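Local coordinates for replicative DNA helicase (Nostoc punctiforme, PDB 4O1R), which contains an intein, the part crystallised here, which probably cuts itself out of the helicase precursor by protein splicing and joins the flanking sequences, at residues 31-36 with 46-51; 60-65 with 109-114; 96-101 with 136-141. All coordinates share one frame; numbering follows the deposited sequence.

Contact 1: 31-36 with 46-51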
loop_
_atom_site.group_PDB
_atom_site.type_symbol
_atom_site.label_atom_id
_atom_site.label_comp_id
_atom_site.label_asym_id
_atom_site.label_seq_id
_atom_site.Cartn_x
_atom_site.Cartn_y
_atom_site.Cartn_z
ATOM N N PHE A 31 -5.776 -6.350 -14.597
ATOM C CA PHE A 31 -4.790 -7.294 -14.081
ATOM C C PHE A 31 -4.921 -7.412 -12.576
ATOM O O PHE A 31 -5.446 -6.522 -11.930
ATOM C CB PHE A 31 -3.372 -6.859 -14.457
ATOM C CG PHE A 31 -2.975 -5.523 -13.890
ATOM C CD1 PHE A 31 -2.336 -5.437 -12.647
ATOM C CD2 PHE A 31 -3.261 -4.347 -14.577
ATOM C CE1 PHE A 31 -1.979 -4.209 -12.108
ATOM C CE2 PHE A 31 -2.902 -3.112 -14.057
ATOM C CZ PHE A 31 -2.268 -3.035 -12.808
ATOM N N ALA A 32 -4.432 -8.518 -12.030
ATOM C CA ALA A 32 -4.597 -8.821 -10.607
ATOM C C ALA A 32 -3.358 -8.570 -9.765
ATOM O O ALA A 32 -2.221 -8.873 -10.174
ATOM C CB ALA A 32 -5.068 -10.247 -10.423
ATOM N N VAL A 33 -3.609 -8.008 -8.584
ATOM C CA VAL A 33 -2.611 -7.818 -7.534
ATOM C C VAL A 33 -3.152 -8.467 -6.254
ATOM O O VAL A 33 -4.257 -9.015 -6.255
ATOM C CB VAL A 33 -2.268 -6.316 -7.331
ATOM C CG1 VAL A 33 -1.780 -5.709 -8.647
ATOM C CG2 VAL A 33 -3.471 -5.536 -6.807
ATOM N N TRP A 34 -2.382 -8.417 -5.171
ATOM C CA TRP A 34 -2.877 -8.908 -3.884
ATOM C C TRP A 34 -3.557 -7.800 -3.097
ATOM O O TRP A 34 -3.119 -6.652 -3.125
ATOM C CB TRP A 34 -1.755 -9.529 -3.050
ATOM C CG TRP A 34 -1.276 -10.796 -3.643
ATOM C CD1 TRP A 34 -0.119 -10.988 -4.344
ATOM C CD2 TRP A 34 -1.963 -12.051 -3.643
ATOM N NE1 TRP A 34 -0.031 -12.296 -4.757
ATOM C CE2 TRP A 34 -1.153 -12.969 -4.349
ATOM C CE3 TRP A 34 -3.182 -12.493 -3.108
ATOM C CZ2 TRP A 34 -1.524 -14.302 -4.534
ATOM C CZ3 TRP A 34 -3.550 -13.825 -3.297
ATOM C CH2 TRP A 34 -2.719 -14.710 -4.000
ATOM N N ALA A 35 -4.628 -8.163 -2.403
ATOM C CA ALA A 35 -5.378 -7.229 -1.563
ATOM C C ALA A 35 -5.946 -7.953 -0.362
ATOM O O ALA A 35 -6.074 -9.176 -0.349
ATOM C CB ALA A 35 -6.505 -6.580 -2.356
ATOM N N LEU A 36 -6.313 -7.184 0.647
ATOM C CA LEU A 36 -6.888 -7.761 1.843
ATOM C C LEU A 36 -8.409 -7.830 1.749
ATOM O O LEU A 36 -9.065 -6.833 1.450
ATOM C CB LEU A 36 -6.486 -6.909 3.049
ATOM C CG LEU A 36 -7.067 -7.344 4.400
ATOM C CD1 LEU A 36 -6.467 -8.648 4.885
ATOM C CD2 LEU A 36 -6.839 -6.236 5.412
ATOM N N ALA A 46 -7.020 -9.512 -6.574
ATOM C CA ALA A 46 -7.894 -8.363 -6.799
ATOM C C ALA A 46 -7.558 -7.652 -8.104
ATOM O O ALA A 46 -6.400 -7.325 -8.363
ATOM C CB ALA A 46 -7.786 -7.392 -5.638
ATOM N N ILE A 47 -8.578 -7.381 -8.907
ATOM C CA ILE A 47 -8.398 -6.714 -10.195
ATOM C C ILE A 47 -8.206 -5.200 -10.054
ATOM O O ILE A 47 -8.933 -4.516 -9.321
ATOM C CB ILE A 47 -9.571 -7.025 -11.171
ATOM C CG1 ILE A 47 -9.602 -8.523 -11.487
ATOM C CG2 ILE A 47 -9.479 -6.168 -12.454
ATOM C CD1 ILE A 47 -8.394 -9.056 -12.238
ATOM N N VAL A 48 -7.215 -4.687 -10.769
ATOM C CA VAL A 48 -6.946 -3.264 -10.853
ATOM C C VAL A 48 -7.598 -2.715 -12.118
ATOM O O VAL A 48 -7.348 -3.220 -13.212
ATOM C CB VAL A 48 -5.422 -3.012 -10.898
ATOM C CG1 VAL A 48 -5.110 -1.541 -11.147
ATOM C CG2 VAL A 48 -4.763 -3.500 -9.614
ATOM N N SER A 49 -8.434 -1.689 -11.955
ATOM C CA SER A 49 -9.148 -1.081 -13.080
ATOM C C SER A 49 -8.477 0.159 -13.669
ATOM O O SER A 49 -8.814 0.583 -14.774
ATOM C CB SER A 49 -10.569 -0.706 -12.646
ATOM O OG SER A 49 -10.534 0.232 -11.583
ATOM N N ASN A 50 -7.555 0.759 -12.923
ATOM C CA ASN A 50 -6.912 2.006 -13.346
ATOM C C ASN A 50 -5.612 2.164 -12.573
ATOM O O ASN A 50 -5.560 1.824 -11.393
ATOM C CB ASN A 50 -7.838 3.209 -13.061
ATOM C CG ASN A 50 -7.510 4.430 -13.905
ATOM O OD1 ASN A 50 -6.839 4.336 -14.932
ATOM N ND2 ASN A 50 -8.013 5.590 -13.478
ATOM N N ALA A 51 -4.590 2.694 -13.237
ATOM C CA ALA A 51 -3.305 3.025 -12.610
ATOM C C ALA A 51 -2.885 4.370 -13.165
ATOM O O ALA A 51 -2.880 4.557 -14.379
ATOM C CB ALA A 51 -2.257 1.959 -12.923
#

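Contact 2: 60-65 with 109-114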
loop_
_atom_site.group_PDB
_atom_site.type_symbol
_atom_site.label_atom_id
_atom_site.label_comp_id
_atom_site.label_asym_id
_atom_site.label_seq_id
_atom_site.Cartn_x
_atom_site.Cartn_y
_atom_site.Cartn_z
ATOM N N PHE A 60 6.035 10.797 2.750
ATOM C CA PHE A 60 6.593 10.389 4.041
ATOM C C PHE A 60 7.052 8.950 3.930
ATOM O O PHE A 60 6.343 8.122 3.365
ATOM C CB PHE A 60 5.528 10.502 5.136
ATOM C CG PHE A 60 5.100 11.915 5.406
ATOM C CD1 PHE A 60 4.175 12.544 4.566
ATOM C CD2 PHE A 60 5.641 12.631 6.468
ATOM C CE1 PHE A 60 3.792 13.870 4.778
ATOM C CE2 PHE A 60 5.264 13.962 6.688
ATOM C CZ PHE A 60 4.341 14.567 5.846
ATOM N N THR A 61 8.233 8.663 4.475
ATOM C CA THR A 61 8.747 7.292 4.550
ATOM C C THR A 61 8.330 6.682 5.873
ATOM O O THR A 61 8.650 7.216 6.948
ATOM C CB THR A 61 10.262 7.275 4.431
ATOM O OG1 THR A 61 10.625 7.946 3.223
ATOM C CG2 THR A 61 10.796 5.849 4.371
ATOM N N LEU A 62 7.600 5.581 5.788
ATOM C CA LEU A 62 7.162 4.842 6.960
ATOM C C LEU A 62 7.928 3.530 7.004
ATOM O O LEU A 62 8.002 2.838 5.991
ATOM C CB LEU A 62 5.656 4.610 6.867
ATOM C CG LEU A 62 4.993 3.843 8.016
ATOM C CD1 LEU A 62 3.555 4.300 8.164
ATOM C CD2 LEU A 62 5.068 2.340 7.774
ATOM N N THR A 63 8.507 3.211 8.162
ATOM C CA THR A 63 9.279 1.977 8.332
ATOM C C THR A 63 8.717 1.179 9.491
ATOM O O THR A 63 8.362 1.754 10.527
ATOM C CB THR A 63 10.767 2.301 8.588
ATOM O OG1 THR A 63 11.244 3.162 7.550
ATOM C CG2 THR A 63 11.632 1.041 8.610
ATOM N N THR A 64 8.641 -0.140 9.325
ATOM C CA THR A 64 8.139 -1.011 10.383
ATOM C C THR A 64 9.288 -1.761 11.063
ATOM O O THR A 64 10.414 -1.808 10.554
ATOM C CB THR A 64 7.092 -2.027 9.856
ATOM O OG1 THR A 64 7.758 -3.047 9.093
ATOM C CG2 THR A 64 6.018 -1.340 8.999
ATOM N N ARG A 65 8.972 -2.395 12.191
ATOM C CA ARG A 65 9.952 -3.125 12.999
ATOM C C ARG A 65 10.606 -4.285 12.239
ATOM O O ARG A 65 11.796 -4.543 12.431
ATOM C CB ARG A 65 9.297 -3.596 14.300
ATOM C CG ARG A 65 10.216 -4.310 15.296
ATOM C CD ARG A 65 9.495 -4.565 16.641
ATOM N NE ARG A 65 8.235 -5.310 16.474
ATOM C CZ ARG A 65 7.227 -5.331 17.355
ATOM N NH1 ARG A 65 7.297 -4.660 18.499
ATOM N NH2 ARG A 65 6.130 -6.027 17.080
ATOM N N ASP A 109 2.441 -5.339 12.456
ATOM C CA ASP A 109 3.813 -4.906 12.698
ATOM C C ASP A 109 3.830 -3.504 13.298
ATOM O O ASP A 109 2.979 -2.671 12.996
ATOM C CB ASP A 109 4.622 -4.939 11.397
ATOM C CG ASP A 109 6.129 -5.049 11.631
ATOM O OD1 ASP A 109 6.584 -5.204 12.785
ATOM O OD2 ASP A 109 6.837 -5.014 10.621
ATOM N N GLU A 110 4.828 -3.241 14.118
ATOM C CA GLU A 110 4.988 -1.953 14.770
ATOM C C GLU A 110 5.671 -0.935 13.854
ATOM O O GLU A 110 6.686 -1.249 13.216
ATOM C CB GLU A 110 5.865 -2.171 16.007
ATOM C CG GLU A 110 6.008 -0.944 16.866
ATOM C CD GLU A 110 7.169 -1.021 17.821
ATOM O OE1 GLU A 110 8.253 -1.499 17.424
ATOM O OE2 GLU A 110 7.009 -0.551 18.951
ATOM N N ILE A 111 5.139 0.286 13.814
ATOM C CA ILE A 111 5.820 1.401 13.147
ATOM C C ILE A 111 6.987 1.869 14.004
ATOM O O ILE A 111 6.802 2.173 15.199
ATOM C CB ILE A 111 4.862 2.583 12.937
ATOM C CG1 ILE A 111 3.720 2.183 12.001
ATOM C CG2 ILE A 111 5.619 3.803 12.366
ATOM C CD1 ILE A 111 2.558 3.144 12.027
ATOM N N VAL A 112 8.182 1.916 13.408
ATOM C CA VAL A 112 9.371 2.429 14.118
ATOM C C VAL A 112 9.783 3.839 13.701
ATOM O O VAL A 112 10.469 4.528 14.455
ATOM C CB VAL A 112 10.590 1.457 14.058
ATOM C CG1 VAL A 112 10.251 0.123 14.721
ATOM C CG2 VAL A 112 11.053 1.242 12.637
ATOM N N SER A 113 9.348 4.278 12.523
ATOM C CA SER A 113 9.666 5.630 12.083
ATOM C C SER A 113 8.730 6.121 11.009
ATOM O O SER A 113 8.270 5.344 10.167
ATOM C CB SER A 113 11.126 5.729 11.622
ATOM O OG SER A 113 11.355 4.908 10.521
ATOM N N ILE A 114 8.441 7.416 11.069
ATOM C CA ILE A 114 7.777 8.129 9.974
ATOM C C ILE A 114 8.564 9.410 9.758
ATOM O O ILE A 114 8.789 10.169 10.711
ATOM C CB ILE A 114 6.290 8.450 10.258
ATOM C CG1 ILE A 114 5.505 7.168 10.560
ATOM C CG2 ILE A 114 5.680 9.161 9.058
ATOM C CD1 ILE A 114 4.076 7.438 11.007
HETATM O O HOH W 1 10.825 5.894 8.036
HETATM O O HOH W 2 7.743 -7.099 14.295
#

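Contact 3: 96-101 with 136-141. Unlike the reference sequence in segment 96-101: Ala97 (reference Cys).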
loop_
_atom_site.group_PDB
_atom_site.type_symbol
_atom_site.label_atom_id
_atom_site.label_comp_id
_atom_site.label_asym_id
_atom_site.label_seq_id
_atom_site.Cartn_x
_atom_site.Cartn_y
_atom_site.Cartn_z
ATOM N N LEU A 96 0.432 -1.773 12.183
ATOM C CA LEU A 96 -0.247 -1.823 10.884
ATOM C C LEU A 96 -0.343 -3.254 10.393
ATOM O O LEU A 96 0.526 -4.086 10.692
ATOM C CB LEU A 96 0.530 -1.037 9.827
ATOM C CG LEU A 96 0.830 0.423 10.084
ATOM C CD1 LEU A 96 1.569 0.948 8.865
ATOM C CD2 LEU A 96 -0.479 1.159 10.309
ATOM N N ALA A 97 -1.390 -3.525 9.610
ATOM C CA ALA A 97 -1.569 -4.839 9.004
ATOM C C ALA A 97 -0.658 -5.020 7.809
ATOM O O ALA A 97 -0.638 -4.186 6.887
ATOM C CB ALA A 97 -3.010 -5.019 8.564
ATOM N N LEU A 98 0.083 -6.121 7.829
ATOM C CA LEU A 98 1.007 -6.467 6.753
ATOM C C LEU A 98 0.826 -7.936 6.425
ATOM O O LEU A 98 0.534 -8.720 7.319
ATOM C CB LEU A 98 2.458 -6.224 7.217
ATOM C CG LEU A 98 3.142 -4.859 7.046
ATOM C CD1 LEU A 98 2.439 -3.746 7.783
ATOM C CD2 LEU A 98 4.563 -4.928 7.542
ATOM N N PRO A 99 1.018 -8.328 5.150
ATOM C CA PRO A 99 0.990 -9.757 4.833
ATOM C C PRO A 99 2.150 -10.509 5.458
ATOM O O PRO A 99 3.268 -9.983 5.557
ATOM C CB PRO A 99 1.132 -9.799 3.305
ATOM C CG PRO A 99 1.009 -8.458 2.824
ATOM C CD PRO A 99 1.194 -7.491 3.953
ATOM N N ARG A 100 1.878 -11.746 5.873
ATOM C CA ARG A 100 2.925 -12.648 6.315
ATOM C C ARG A 100 3.766 -13.043 5.102
ATOM O O ARG A 100 3.322 -12.885 3.957
ATOM C CB ARG A 100 2.319 -13.882 6.999
ATOM C CG ARG A 100 1.589 -13.547 8.290
ATOM C CD ARG A 100 1.307 -14.782 9.145
ATOM N NE ARG A 100 0.789 -14.413 10.467
ATOM C CZ ARG A 100 1.544 -14.095 11.520
ATOM N NH1 ARG A 100 2.871 -14.094 11.430
ATOM N NH2 ARG A 100 0.968 -13.769 12.672
ATOM N N ASN A 101 4.978 -13.531 5.358
ATOM C CA ASN A 101 5.909 -13.924 4.293
ATOM C C ASN A 101 5.343 -15.025 3.396
ATOM O O ASN A 101 5.542 -15.016 2.179
ATOM C CB ASN A 101 7.259 -14.344 4.886
ATOM C CG ASN A 101 8.007 -13.181 5.528
ATOM O OD1 ASN A 101 7.979 -12.055 5.029
ATOM N ND2 ASN A 101 8.696 -13.458 6.633
ATOM N N ASN A 136 4.846 -2.645 -1.565
ATOM C CA ASN A 136 6.024 -2.831 -0.722
ATOM C C ASN A 136 5.724 -3.739 0.464
ATOM O O ASN A 136 6.235 -3.549 1.574
ATOM C CB ASN A 136 6.609 -1.485 -0.255
ATOM C CG ASN A 136 7.538 -0.865 -1.275
ATOM O OD1 ASN A 136 7.635 -1.315 -2.422
ATOM N ND2 ASN A 136 8.247 0.168 -0.855
ATOM N N ASN A 137 4.871 -4.730 0.224
ATOM C CA ASN A 137 4.528 -5.724 1.245
ATOM C C ASN A 137 3.846 -5.105 2.473
ATOM O O ASN A 137 3.959 -5.631 3.577
ATOM C CB ASN A 137 5.761 -6.542 1.677
ATOM C CG ASN A 137 6.338 -7.373 0.563
ATOM O OD1 ASN A 137 5.610 -8.032 -0.178
ATOM N ND2 ASN A 137 7.659 -7.368 0.451
ATOM N N ILE A 138 3.119 -4.013 2.246
ATOM C CA ILE A 138 2.281 -3.357 3.264
ATOM C C ILE A 138 0.891 -3.133 2.656
ATOM O O ILE A 138 0.773 -2.794 1.482
ATOM C CB ILE A 138 2.900 -2.010 3.724
ATOM C CG1 ILE A 138 4.285 -2.248 4.336
ATOM C CG2 ILE A 138 1.982 -1.275 4.735
ATOM C CD1 ILE A 138 5.081 -0.981 4.632
ATOM N N ILE A 139 -0.158 -3.336 3.451
ATOM C CA ILE A 139 -1.533 -3.119 2.969
ATOM C C ILE A 139 -1.883 -1.637 2.991
ATOM O O ILE A 139 -1.709 -0.976 4.013
ATOM C CB ILE A 139 -2.518 -3.950 3.792
ATOM C CG1 ILE A 139 -2.241 -5.435 3.552
ATOM C CG2 ILE A 139 -3.973 -3.624 3.445
ATOM C CD1 ILE A 139 -2.711 -6.318 4.650
ATOM N N VAL A 140 -2.326 -1.103 1.856
ATOM C CA VAL A 140 -2.716 0.311 1.741
ATOM C C VAL A 140 -4.131 0.435 1.177
ATOM O O VAL A 140 -4.537 -0.409 0.387
ATOM C CB VAL A 140 -1.732 1.122 0.866
ATOM C CG1 VAL A 140 -0.315 0.924 1.344
ATOM C CG2 VAL A 140 -1.840 0.741 -0.614
ATOM N N HIS A 141 -4.892 1.465 1.563
ATOM C CA HIS A 141 -6.282 1.656 1.087
ATOM C C HIS A 141 -6.458 2.762 0.059
ATOM O O HIS A 141 -5.859 3.839 0.167
ATOM C CB HIS A 141 -7.229 2.009 2.235
ATOM C CG HIS A 141 -8.673 1.638 2.001
ATOM N ND1 HIS A 141 -9.560 2.444 1.312
ATOM C CD2 HIS A 141 -9.381 0.542 2.370
ATOM C CE1 HIS A 141 -10.747 1.865 1.277
ATOM N NE2 HIS A 141 -10.665 0.707 1.904
HETATM O O HOH W 3 -1.686 -1.489 6.662
#

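Contact 1: 31-36 with 46-51
Ala32 and Ile47 face each other as a non-hydrogen-bonded antiparallel pair, their CA atoms 4.4 Å apart, in the beta hairpin of strands 31-37 and 42-55. Val33 and Ala46 form the adjoining hydrogen-bonded pair: Val33 N donates to Ala46 O at 2.9 Å, and Ala46 N donates back to Val33 O. Beyond Ala32, Val48 N meets Phe31 O at 2.8 Å, almost straight at the hydrogen (171°). The short strand axes run at 126°, well away from strict antiparallel. Phe31, Val33, Ala46 and Val48 share one face of the sheet. There Phe31 CG stands between its backbone N and carbonyl carbon (chi1 62°), and Val48 CB lies 3.7 Å above the Phe31 ring plane, toward the rim, in a CH-pi contact. Both Val48 methyls reach the ring, CG1 touching Phe31 CZ at 3.6 Å, and Val48 CG2 also meets Val33 CG2 at 3.7 Å. An alanine in place of Phe31 would probably leave Val48 CB and both its methyls without the ring and open a gap beside them. On the other face, Ile47 CD1 comes to 4.0 Å from Ala32 CB. Leu13 adds to the packing on Phe31, and Leu125 of strand 106-126 to that on Val48. Backbone bonds thus align the hairpin, while the side chains that meet across it are wholly hydrocarbon and hold by apolar packing.

Contact 2: 60-65 with 109-114
Thr63 faces both Val112 and Ser113, a classic beta bulge in the antiparallel pairing of strands 57-64 and 106-126. Thr63 O accepts from Val112 N at 2.9 Å and only weakly from Ser113 N, while Thr63 N donates to Ser113 O. Past the bulge the register has shifted by one, and four polar side chains meet. Thr64 and Asp109 cross at about a right angle. Thr64 OG1, set between its backbone N and carbonyl carbon (chi1 74°), donates to Asp109 OD2 at 2.7 Å, coming from above the carboxylate, 45° out of its plane. Leu66 N and Tyr107 OH also bond to OD2, so three partners grip this oxygen and fix the carboxylate. Its other oxygen, Asp109 OD1, accepts from a water at 2.7 Å. That water lies at the edge of the Arg65 guanidinium, in its plane, and takes the NE hydrogen at 2.9 Å. Over one face of the same guanidinium sits Glu110 CB, 3.7 Å above the plane and over its centre. The Arg65 and Glu110 chains also cross at about a right angle, their guanidinium and carboxylate planes 42° apart. Glu110 OE1 stands 3.5 Å from Arg65 NH1, well out of the guanidinium plane, so this salt bridge works by charge alone; a glycerol, probably from the crystallisation liquor, also bonds to OE1. Leu62 and Ile111, both buried, cross at about a right angle, their two CD1 methyls meeting at 4.2 Å.

Contact 3: 96-101 with 136-141
Ile139 reaches toward Ala97 and Pro99, where the end of strand 95-99 passes the start of strand 138-141 at an axis angle of 121°. Its CB lies 3.6 Å from Ala97 O. CG1, anti to the carbonyl carbon (chi1 -65°), comes to 4.0 Å from Pro99 CD. At the tip, CD1 packs 3.7 Å from Ala97 O and also touches Ala97 CB, the side chain of an alanine where the reference sequence has cysteine. Next to it, Leu98 and Ile138 lie side by side and point the same way, Leu98 CG being 3.9 Å from Ile138 CG1. Asn137 O sits against Pro99 CD at 3.4 Å and accepts a hydrogen bond from Arg68 NH1, which also bonds to Pro99 O. A water bridges the strands, donating to Ala97 O at 2.9 Å and to Ile139 O at 2.7 Å. Phe78 packs on Ile138, and Val134 packs on both Pro99 and Ile139. The two strands thus meet through buried hydrocarbon contacts rather than a direct backbone ladder, while the bridging water supplies donors to Ala97 O and Ile139 O, and Arg68 NH1 to Pro99 O and Asn137 O.

The three contacts lie in an all-beta chain, and strand 106-126 ties them together: it pairs with strands 42-55, 57-64 and 95-99. Contacts 1 and 2 follow in series along the chain, on opposite sides of its centre, with their own centres about 24 Å apart. Contact 3 is nearer the middle, about 15 Å from contact 1 and 12 Å from contact 2, centre to centre. It touches both, through Leu36 against Ile139 and through Leu96, which packs on Leu62 and Ile111 and whose N probably bonds to Asp109 O. Segments of contacts 2 and 3 alternate in sequence, bringing C-terminal strand 138-141 against strand 95-99, consistent with the compact all-beta intein (Hint) fold.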